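Local atomic coordinates of ADP-ribosylating toxin CARDS (PDB entry 4TLV), a protein that transfers ADP-ribose from NAD+ to target proteins as a mono-ADP-ribosylating toxin and provokes vacuole formation in mammalian cells. Residues N490-H495 / W511-M516; S355-V360 / F440-Q445; V152-V157 / V169-R174; G64-E69 / V220-S225. One frame throughout, in Å; residues are numbered along the deposited sequence.

Interaction 1: N490-H495 / W511-M516; sequences NVFFLH and WLKHDM
Phe493 and Leu512 face each other as a hydrogen-bonded pair in an antiparallel beta hairpin of the D3 domain, one of the two beta-trefoil domains of the toxin. Phe493 N reaches Leu512 O at 2.8 Å, and Leu512 N returns a bond to Phe493 O. One step on, Leu494 and Trp511 form the non-hydrogen-bonded pair: CD1 of Leu494 lies over the six-membered ring of Trp511, 4.1 Å from its centroid, a CH-pi contact offset toward the rim. Farther along, a water spans the two chains, donating to Val491 O and accepting from His514 N. The extended chain of Lys513 runs past Phe492, its CG 4.2 Å from the ring centroid in an off-centre CH-pi contact, and delivers NZ to Asn490 OD1 at 2.7 Å in the plane of that carbonyl. The Phe493 ring is approached from two directions. His514 turns its edge toward the ring face in a T-shaped pair, planes at 68°, while NE2 of the imidazole is held by Glu518. At the rim sits Met516, bent at chi2 (71°) and chi3 (75°); its SD lies 3.7 Å from Phe493 CE2, a Met-aromatic contact in the ring plane. On its other edge strand 490-495 pairs with strand 481-485, whose Phe483 touches both Val491 and Met516, while Leu459 from a loop packs on Phe492 and Trp511.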
# COMPACT_ATOMS: atom_id res chain seq x y z
N ASN A 490 -20.77 1.04 12.44
CA ASN A 490 -20.70 2.29 13.18
C ASN A 490 -19.31 2.91 13.06
O ASN A 490 -18.37 2.43 13.69
CB ASN A 490 -21.06 2.05 14.64
CG ASN A 490 -22.53 1.66 14.82
OD1 ASN A 490 -23.41 2.52 14.77
ND2 ASN A 490 -22.79 0.37 15.02
N VAL A 491 -19.20 3.96 12.25
CA VAL A 491 -17.92 4.62 11.99
C VAL A 491 -18.04 6.11 12.30
O VAL A 491 -19.00 6.76 11.88
CB VAL A 491 -17.49 4.40 10.52
CG1 VAL A 491 -16.20 5.17 10.19
CG2 VAL A 491 -17.30 2.90 10.23
N PHE A 492 -17.06 6.65 13.04
CA PHE A 492 -17.09 8.05 13.48
C PHE A 492 -15.87 8.82 13.00
O PHE A 492 -14.75 8.32 13.09
CB PHE A 492 -17.16 8.12 15.01
CG PHE A 492 -18.37 7.43 15.58
CD1 PHE A 492 -18.38 6.05 15.75
CD2 PHE A 492 -19.49 8.16 15.94
CE1 PHE A 492 -19.48 5.42 16.28
CE2 PHE A 492 -20.60 7.53 16.46
CZ PHE A 492 -20.60 6.16 16.63
N PHE A 493 -16.10 10.06 12.54
CA PHE A 493 -15.06 10.89 11.92
C PHE A 493 -14.65 12.09 12.78
O PHE A 493 -15.50 12.74 13.42
CB PHE A 493 -15.57 11.39 10.57
CG PHE A 493 -15.81 10.29 9.57
CD1 PHE A 493 -16.97 9.53 9.61
CD2 PHE A 493 -14.85 10.00 8.61
CE1 PHE A 493 -17.18 8.50 8.68
CE2 PHE A 493 -15.04 8.98 7.69
CZ PHE A 493 -16.21 8.23 7.72
N LEU A 494 -13.36 12.39 12.77
CA LEU A 494 -12.80 13.44 13.60
C LEU A 494 -13.18 14.79 13.01
O LEU A 494 -12.91 15.06 11.84
CB LEU A 494 -11.27 13.30 13.68
CG LEU A 494 -10.53 14.32 14.56
CD1 LEU A 494 -11.01 14.21 16.00
CD2 LEU A 494 -9.04 14.12 14.48
N HIS A 495 -13.84 15.62 13.82
CA HIS A 495 -14.39 16.88 13.32
C HIS A 495 -13.88 18.10 14.10
O HIS A 495 -13.95 18.14 15.33
CB HIS A 495 -15.93 16.84 13.38
CG HIS A 495 -16.59 18.07 12.84
ND1 HIS A 495 -17.40 18.87 13.61
CD2 HIS A 495 -16.55 18.64 11.61
CE1 HIS A 495 -17.85 19.88 12.88
NE2 HIS A 495 -17.34 19.76 11.66
N TRP A 511 -16.31 13.40 17.52
CA TRP A 511 -16.35 12.27 16.59
C TRP A 511 -17.77 12.04 16.12
O TRP A 511 -18.64 11.72 16.94
CB TRP A 511 -15.85 11.02 17.29
CG TRP A 511 -14.41 11.05 17.70
CD1 TRP A 511 -13.88 11.45 18.90
CD2 TRP A 511 -13.30 10.60 16.91
NE1 TRP A 511 -12.52 11.30 18.89
CE2 TRP A 511 -12.14 10.78 17.68
CE3 TRP A 511 -13.18 10.08 15.62
CZ2 TRP A 511 -10.87 10.43 17.21
CZ3 TRP A 511 -11.92 9.74 15.15
CH2 TRP A 511 -10.79 9.92 15.94
N LEU A 512 -18.02 12.18 14.82
CA LEU A 512 -19.39 12.17 14.29
C LEU A 512 -19.55 11.18 13.16
O LEU A 512 -18.68 11.06 12.31
CB LEU A 512 -19.73 13.55 13.73
CG LEU A 512 -19.58 14.75 14.66
CD1 LEU A 512 -19.72 16.03 13.87
CD2 LEU A 512 -20.60 14.68 15.79
N LYS A 513 -20.71 10.52 13.09
CA LYS A 513 -21.02 9.72 11.90
C LYS A 513 -21.11 10.65 10.71
O LYS A 513 -21.54 11.79 10.84
CB LYS A 513 -22.31 8.93 12.08
CG LYS A 513 -22.21 7.86 13.15
CD LYS A 513 -23.42 6.94 13.13
CE LYS A 513 -23.28 5.86 14.18
NZ LYS A 513 -24.41 4.89 14.12
N HIS A 514 -20.68 10.17 9.55
CA HIS A 514 -20.53 11.06 8.41
C HIS A 514 -20.36 10.21 7.15
O HIS A 514 -19.98 9.05 7.25
CB HIS A 514 -19.31 11.94 8.65
CG HIS A 514 -19.16 13.07 7.68
ND1 HIS A 514 -19.96 14.19 7.70
CD2 HIS A 514 -18.28 13.25 6.66
CE1 HIS A 514 -19.60 15.01 6.73
NE2 HIS A 514 -18.57 14.47 6.09
N ASP A 515 -20.66 10.78 5.99
CA ASP A 515 -20.49 10.10 4.70
C ASP A 515 -18.98 9.91 4.36
O ASP A 515 -18.25 10.88 4.17
CB ASP A 515 -21.20 10.90 3.61
CG ASP A 515 -21.15 10.22 2.24
OD1 ASP A 515 -20.44 9.21 2.07
OD2 ASP A 515 -21.83 10.74 1.33
N MET A 516 -18.54 8.67 4.31
CA MET A 516 -17.15 8.35 3.94
C MET A 516 -16.73 9.02 2.62
O MET A 516 -15.58 9.40 2.46
CB MET A 516 -16.95 6.83 3.87
CG MET A 516 -15.52 6.40 3.51
SD MET A 516 -14.34 6.70 4.84
CE MET A 516 -14.78 5.37 5.95
O HOH W 1 -20.40 7.17 9.69

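Interaction 2: S355-V360 / F440-Q445; sequences SAVNAV and FFVDVQ
Asn358 and Asp443 meet where two beta-trefoil domains are joined: a type I turn, Ala356 to Ala359, at the end of strand 348-354 in D2 docks on strand 441-443, an outermost strand of its sheet in D3. Three direct hydrogen bonds carry the junction. Val357 N donates to Phe441 O at 2.8 Å. The other two come from one side-chain amide, which reads the backbone of Asp443 on both its polar atoms. Asn358 OD1 accepts from Asp443 N at 2.9 Å, and Asn358 ND2 donates to Asp443 O, which lies close to the amide plane. With both ends engaged, the amide is held against rotation. Water supplies a further link, donating to Ser355 O and accepting from Phe441 N. A weaker polar contact brings Ala356 CA to 3.2 Å from Phe441 O, so this oxygen receives both a C-H and an N-H from the turn. Ser355 O also lies at the edge of the Phe441 ring, and that ring packs edge-to-face with Phe483. Apolar contact is slight, between buried side chains. Val357 CG2 rests on Val442 CG2 at 3.7 Å, the two side chains crossing obliquely. The side chains of Asn358 and Val442 cross at about a right angle, and Val442 CG1, anti to its backbone N (chi1 -178°), lies 3.5 Å from Asn358 ND2.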
# COMPACT_ATOMS: atom_id res chain seq x y z
N SER A 355 -10.05 -3.11 5.83
CA SER A 355 -8.98 -3.07 4.82
C SER A 355 -8.06 -1.88 5.06
O SER A 355 -8.53 -0.76 5.16
CB SER A 355 -9.57 -2.96 3.40
OG SER A 355 -10.54 -3.96 3.17
N ALA A 356 -6.75 -2.12 5.12
CA ALA A 356 -5.79 -1.07 5.44
C ALA A 356 -4.58 -1.26 4.55
O ALA A 356 -4.07 -2.38 4.45
CB ALA A 356 -5.35 -1.17 6.89
N VAL A 357 -4.11 -0.19 3.94
CA VAL A 357 -3.04 -0.32 2.95
C VAL A 357 -1.70 -0.65 3.57
O VAL A 357 -0.80 -1.12 2.88
CB VAL A 357 -2.91 0.92 2.05
CG1 VAL A 357 -4.19 1.12 1.24
CG2 VAL A 357 -2.59 2.16 2.89
N ASN A 358 -1.56 -0.39 4.87
CA ASN A 358 -0.29 -0.59 5.54
C ASN A 358 -0.27 -1.80 6.47
O ASN A 358 0.69 -2.00 7.19
CB ASN A 358 0.13 0.66 6.33
CG ASN A 358 -0.93 1.09 7.35
OD1 ASN A 358 -2.13 0.94 7.12
ND2 ASN A 358 -0.48 1.64 8.49
N ALA A 359 -1.32 -2.61 6.46
CA ALA A 359 -1.38 -3.75 7.39
C ALA A 359 -0.70 -4.98 6.79
O ALA A 359 -1.24 -5.62 5.87
CB ALA A 359 -2.84 -4.06 7.74
N VAL A 360 0.49 -5.32 7.30
CA VAL A 360 1.25 -6.45 6.78
C VAL A 360 0.45 -7.75 6.93
O VAL A 360 0.52 -8.63 6.08
CB VAL A 360 2.64 -6.57 7.45
CG1 VAL A 360 3.38 -7.83 6.96
CG2 VAL A 360 3.48 -5.33 7.15
N PHE A 440 -8.69 3.15 0.31
CA PHE A 440 -7.32 3.58 0.59
C PHE A 440 -7.18 4.06 2.03
O PHE A 440 -6.77 5.19 2.28
CB PHE A 440 -6.95 4.67 -0.41
CG PHE A 440 -7.14 4.25 -1.84
CD1 PHE A 440 -8.36 4.42 -2.47
CD2 PHE A 440 -6.11 3.66 -2.54
CE1 PHE A 440 -8.55 4.03 -3.79
CE2 PHE A 440 -6.29 3.26 -3.86
CZ PHE A 440 -7.51 3.44 -4.48
N PHE A 441 -7.52 3.19 2.97
CA PHE A 441 -7.45 3.52 4.39
C PHE A 441 -6.09 3.15 4.97
O PHE A 441 -5.59 2.05 4.73
CB PHE A 441 -8.51 2.74 5.18
CG PHE A 441 -9.91 2.86 4.63
CD1 PHE A 441 -10.33 4.01 3.99
CD2 PHE A 441 -10.81 1.81 4.80
CE1 PHE A 441 -11.64 4.12 3.49
CE2 PHE A 441 -12.12 1.91 4.32
CZ PHE A 441 -12.52 3.07 3.67
N VAL A 442 -5.49 4.07 5.72
CA VAL A 442 -4.25 3.79 6.46
C VAL A 442 -4.59 3.61 7.94
O VAL A 442 -5.33 4.42 8.51
CB VAL A 442 -3.22 4.95 6.37
CG1 VAL A 442 -1.93 4.57 7.12
CG2 VAL A 442 -2.92 5.28 4.92
N ASP A 443 -4.09 2.54 8.54
CA ASP A 443 -4.22 2.35 9.99
C ASP A 443 -3.22 3.28 10.67
O ASP A 443 -2.01 3.10 10.54
CB ASP A 443 -3.95 0.89 10.36
CG ASP A 443 -4.21 0.59 11.85
OD1 ASP A 443 -4.33 1.52 12.66
OD2 ASP A 443 -4.30 -0.61 12.20
N VAL A 444 -3.72 4.32 11.34
CA VAL A 444 -2.83 5.30 11.95
C VAL A 444 -2.73 5.12 13.47
O VAL A 444 -1.82 5.64 14.11
CB VAL A 444 -3.20 6.76 11.58
CG1 VAL A 444 -2.93 7.02 10.08
CG2 VAL A 444 -4.68 7.06 11.93
N GLN A 445 -3.67 4.37 14.05
CA GLN A 445 -3.53 3.97 15.44
C GLN A 445 -3.18 5.17 16.36
O GLN A 445 -2.28 5.07 17.20
CB GLN A 445 -2.44 2.90 15.52
CG GLN A 445 -2.47 2.02 16.75
CD GLN A 445 -1.49 0.85 16.67
OE1 GLN A 445 -0.51 0.89 15.93
NE2 GLN A 445 -1.77 -0.20 17.44
O HOH W 2 -8.39 0.55 2.62

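Interaction 3: V152-V157 / V169-R174; sequences VDAVPV and VVETTR
Asp153 and Arg174 lie on the same face of two antiparallel strands, and their flat ends meet almost edge on, with carboxylate and guanidinium planes only 10° apart. The grip is side-on and twofold: Arg174 NE reaches Asp153 OD1 at 3.1 Å on its syn lone pair, and Arg174 NH2 reaches Asp153 OD2 at 2.7 Å. A bend at chi3 of -50° places NE for this approach. Two bonds to two oxygens hold the two groups nearly coplanar and resist their turning, and Asn176 ND2 adds a weak hydrogen bond to Asp153 OD2. Val155, next on this face, crosses the arginine at about a right angle, CG2 4.1 Å from Arg174 CD. Farther along, Val157 CG2 packs on Val170 CG1 and Thr172 CG2. Glu171 folds differently: its chain, bent at chi2 (-82°), runs beside Pro156 and points the same way. Its OE1 comes to 3.1 Å from Val155 C and lies by Pro156 N, which has no hydrogen to offer. Backbone bonds tie Asp153 to Arg174 and Val155 to Thr172 in both directions, then Val157 N to Val170 O at 2.9 Å, where a water also bridges Val170 O and Val157 O. The arrangement is an antiparallel beta hairpin, its strands 146-156 and 168-181 neighbouring each other within the five-stranded antiparallel sheet of the mono-ADP-ribosyltransferase domain, related to pertussis toxin subunit 1.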
# COMPACT_ATOMS: atom_id res chain seq x y z
N VAL A 152 12.93 -13.36 -14.12
CA VAL A 152 11.49 -13.40 -13.92
C VAL A 152 10.82 -13.50 -15.27
O VAL A 152 11.36 -13.05 -16.27
CB VAL A 152 10.95 -12.17 -13.17
CG1 VAL A 152 11.65 -12.02 -11.83
CG2 VAL A 152 11.13 -10.92 -14.00
N ASP A 153 9.64 -14.11 -15.30
CA ASP A 153 8.88 -14.18 -16.54
C ASP A 153 7.39 -13.98 -16.28
O ASP A 153 6.91 -14.10 -15.14
CB ASP A 153 9.17 -15.49 -17.30
CG ASP A 153 8.77 -16.73 -16.52
OD1 ASP A 153 7.94 -16.62 -15.60
OD2 ASP A 153 9.27 -17.83 -16.84
N ALA A 154 6.68 -13.63 -17.33
CA ALA A 154 5.24 -13.48 -17.25
C ALA A 154 4.65 -14.61 -18.07
O ALA A 154 5.06 -14.80 -19.21
CB ALA A 154 4.81 -12.14 -17.81
N VAL A 155 3.69 -15.33 -17.50
CA VAL A 155 3.04 -16.43 -18.21
C VAL A 155 1.52 -16.38 -18.04
O VAL A 155 1.01 -15.94 -17.00
CB VAL A 155 3.56 -17.79 -17.70
CG1 VAL A 155 5.04 -17.92 -18.01
CG2 VAL A 155 3.33 -17.91 -16.21
N PRO A 156 0.78 -16.84 -19.06
CA PRO A 156 -0.69 -16.83 -18.94
C PRO A 156 -1.18 -17.81 -17.87
O PRO A 156 -0.61 -18.89 -17.70
CB PRO A 156 -1.18 -17.28 -20.33
CG PRO A 156 0.01 -17.93 -20.99
CD PRO A 156 1.25 -17.36 -20.36
N VAL A 157 -2.26 -17.44 -17.20
CA VAL A 157 -2.95 -18.33 -16.27
C VAL A 157 -3.84 -19.33 -17.04
O VAL A 157 -4.61 -18.94 -17.91
CB VAL A 157 -3.81 -17.52 -15.29
CG1 VAL A 157 -4.60 -18.44 -14.34
CG2 VAL A 157 -2.90 -16.55 -14.48
N VAL A 169 -5.60 -11.30 -22.26
CA VAL A 169 -5.20 -12.61 -21.74
C VAL A 169 -4.59 -12.48 -20.35
O VAL A 169 -3.59 -11.78 -20.19
CB VAL A 169 -4.16 -13.26 -22.65
CG1 VAL A 169 -3.75 -14.61 -22.08
CG2 VAL A 169 -4.72 -13.40 -24.07
N VAL A 170 -5.19 -13.15 -19.37
CA VAL A 170 -4.76 -13.06 -17.98
C VAL A 170 -3.36 -13.64 -17.80
O VAL A 170 -3.12 -14.81 -18.10
CB VAL A 170 -5.74 -13.80 -17.04
CG1 VAL A 170 -5.27 -13.73 -15.60
CG2 VAL A 170 -7.16 -13.24 -17.17
N GLU A 171 -2.46 -12.82 -17.28
CA GLU A 171 -1.08 -13.21 -17.05
C GLU A 171 -0.75 -13.14 -15.57
O GLU A 171 -1.35 -12.37 -14.81
CB GLU A 171 -0.13 -12.25 -17.77
CG GLU A 171 -0.34 -12.16 -19.26
CD GLU A 171 0.33 -13.30 -20.01
OE1 GLU A 171 1.47 -13.68 -19.66
OE2 GLU A 171 -0.28 -13.79 -20.98
N THR A 172 0.25 -13.92 -15.17
CA THR A 172 0.85 -13.75 -13.86
C THR A 172 2.37 -13.74 -14.04
O THR A 172 2.86 -13.87 -15.17
CB THR A 172 0.34 -14.81 -12.85
OG1 THR A 172 0.76 -14.45 -11.52
CG2 THR A 172 0.86 -16.21 -13.18
N THR A 173 3.11 -13.55 -12.97
CA THR A 173 4.56 -13.49 -13.06
C THR A 173 5.14 -14.60 -12.23
O THR A 173 4.49 -15.14 -11.33
CB THR A 173 5.10 -12.14 -12.57
OG1 THR A 173 4.64 -11.91 -11.24
CG2 THR A 173 4.59 -11.01 -13.47
N ARG A 174 6.38 -14.97 -12.54
CA ARG A 174 7.09 -15.97 -11.76
C ARG A 174 8.50 -15.48 -11.47
O ARG A 174 9.16 -14.92 -12.34
CB ARG A 174 7.14 -17.30 -12.51
CG ARG A 174 5.77 -17.92 -12.76
CD ARG A 174 5.92 -19.30 -13.37
NE ARG A 174 6.84 -19.26 -14.50
CZ ARG A 174 7.32 -20.33 -15.11
NH1 ARG A 174 6.97 -21.54 -14.69
NH2 ARG A 174 8.16 -20.20 -16.14
O HOH W 3 -4.76 -16.82 -19.40

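Interaction 4: G64-E69 / V220-S225; sequences GSWLRE and VSEGTS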
# COMPACT_ATOMS: atom_id res chain seq x y z
N GLY A 64 3.22 -8.04 -14.94
CA GLY A 64 2.09 -8.92 -15.17
C GLY A 64 0.96 -8.35 -16.01
O GLY A 64 -0.16 -8.87 -15.97
N SER A 65 1.21 -7.26 -16.76
CA SER A 65 0.19 -6.68 -17.63
C SER A 65 -0.34 -7.73 -18.61
O SER A 65 0.43 -8.54 -19.12
CB SER A 65 0.78 -5.54 -18.47
OG SER A 65 1.11 -4.43 -17.66
N TRP A 66 -1.64 -7.67 -18.89
CA TRP A 66 -2.28 -8.70 -19.70
C TRP A 66 -2.06 -8.46 -21.19
O TRP A 66 -1.90 -7.33 -21.63
CB TRP A 66 -3.78 -8.75 -19.40
CG TRP A 66 -4.13 -9.13 -17.98
CD1 TRP A 66 -3.27 -9.40 -16.94
CD2 TRP A 66 -5.45 -9.28 -17.47
NE1 TRP A 66 -4.00 -9.71 -15.81
CE2 TRP A 66 -5.34 -9.64 -16.11
CE3 TRP A 66 -6.73 -9.13 -18.03
CZ2 TRP A 66 -6.46 -9.85 -15.31
CZ3 TRP A 66 -7.84 -9.35 -17.23
CH2 TRP A 66 -7.69 -9.71 -15.88
N LEU A 67 -2.05 -9.54 -21.97
CA LEU A 67 -1.71 -9.42 -23.39
C LEU A 67 -2.95 -9.30 -24.26
O LEU A 67 -4.01 -9.76 -23.87
CB LEU A 67 -0.92 -10.64 -23.87
CG LEU A 67 0.34 -11.04 -23.11
CD1 LEU A 67 1.07 -12.12 -23.89
CD2 LEU A 67 1.24 -9.85 -22.90
N ARG A 68 -2.80 -8.71 -25.44
CA ARG A 68 -3.82 -8.80 -26.48
C ARG A 68 -3.89 -10.24 -26.99
O ARG A 68 -2.97 -11.02 -26.78
CB ARG A 68 -3.49 -7.87 -27.64
CG ARG A 68 -3.50 -6.40 -27.29
CD ARG A 68 -3.12 -5.55 -28.50
NE ARG A 68 -3.23 -4.12 -28.22
CZ ARG A 68 -4.37 -3.43 -28.26
NH1 ARG A 68 -5.50 -4.04 -28.58
NH2 ARG A 68 -4.37 -2.12 -27.98
N GLU A 69 -4.99 -10.57 -27.66
CA GLU A 69 -5.23 -11.90 -28.22
C GLU A 69 -4.45 -12.17 -29.51
O GLU A 69 -5.03 -12.17 -30.59
CB GLU A 69 -6.72 -12.10 -28.49
CG GLU A 69 -7.59 -11.98 -27.25
CD GLU A 69 -9.05 -12.32 -27.50
OE1 GLU A 69 -9.65 -11.80 -28.47
OE2 GLU A 69 -9.60 -13.11 -26.71
N VAL A 220 -1.73 -1.02 -16.62
CA VAL A 220 -1.15 -2.35 -16.45
C VAL A 220 -2.18 -3.42 -16.06
O VAL A 220 -1.86 -4.39 -15.38
CB VAL A 220 0.07 -2.35 -15.49
CG1 VAL A 220 1.23 -1.59 -16.12
CG2 VAL A 220 -0.32 -1.76 -14.10
N SER A 221 -3.42 -3.21 -16.52
CA SER A 221 -4.53 -4.16 -16.44
C SER A 221 -5.34 -4.04 -15.16
O SER A 221 -4.84 -3.58 -14.13
CB SER A 221 -4.08 -5.61 -16.64
OG SER A 221 -3.28 -5.75 -17.80
N GLU A 222 -6.60 -4.44 -15.26
CA GLU A 222 -7.53 -4.43 -14.13
C GLU A 222 -7.61 -3.07 -13.45
O GLU A 222 -7.77 -2.97 -12.24
CB GLU A 222 -7.17 -5.52 -13.14
CG GLU A 222 -7.50 -6.89 -13.69
CD GLU A 222 -7.13 -8.00 -12.75
OE1 GLU A 222 -5.93 -8.09 -12.38
OE2 GLU A 222 -8.03 -8.77 -12.39
N GLY A 223 -7.54 -2.02 -14.26
CA GLY A 223 -7.74 -0.67 -13.77
C GLY A 223 -6.51 -0.05 -13.14
O GLY A 223 -6.54 1.10 -12.68
N THR A 224 -5.42 -0.80 -13.12
CA THR A 224 -4.22 -0.40 -12.38
C THR A 224 -3.36 0.58 -13.17
O THR A 224 -3.12 0.36 -14.35
CB THR A 224 -3.39 -1.66 -12.00
OG1 THR A 224 -4.22 -2.55 -11.26
CG2 THR A 224 -2.17 -1.30 -11.16
N SER A 225 -2.93 1.66 -12.52
CA SER A 225 -2.03 2.64 -13.11
C SER A 225 -0.60 2.36 -12.67
O SER A 225 -0.37 2.01 -11.51
CB SER A 225 -2.39 4.06 -12.63
OG SER A 225 -3.76 4.33 -12.81
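Trp66 lays its indole against a type I' turn, Ser221 to Thr224, and can be followed outward atom by atom. Its CB is 3.4 Å from Ser221 OG, the same oxygen that accepts a nearly straight hydrogen bond from Trp66 N at 2.8 Å. That hydroxyl is also bonded to Glu252. Next, chi1 of -63° sets CG anti to the carbonyl carbon, next to Ser221 OG and CB. CG and CD1 lie beneath Ser221 CB, which stands over the face of the five-membered ring, 3.8 Å from its centroid and 13° off the normal: a CH-pi contact. At the far end of the ring Glu222 crosses at about a right angle. Trp66 CZ2 meets Glu222 CD at 3.2 Å, and Trp66 CH2 lies 3.6 Å from Glu222 CG, with ring and carboxylate planes 39° apart; Glu222 OE1 is bonded to Thr433. Beside the tryptophan, Ser65 OG touches Val220 CB and CG1, its own bond going to Phe62 O. All five touching residues are buried. The contact thus packs a type I' turn of the region inferred to form the NAD+-binding pocket on the mono-ADP-ribosyltransferase domain of the pertussis toxin subunit 1 family.

How the interactions relate
The four contacts form two touching pairs. Interactions 3 and 4 lie 11 Å apart between centres and share a sheet: Leu67 O takes a probable hydrogen bond from Val169 N at 2.7 Å, and Val169 O packs on Trp66 CB, so strand 67-68 extends the hairpin's sheet, and Trp66 links it to the turn of the inferred NAD+-binding region. Interaction 3 is nested within the loop closed by interaction 4. Interactions 1 and 2, about 17 Å apart between centres, share another sheet and touch where Met516 CE meets Phe441 CZ at 4.0 Å. Nearest atoms of interactions 2 and 4 are about 9 Å apart; 1 and 3 lie on opposite sides of the chain's centre.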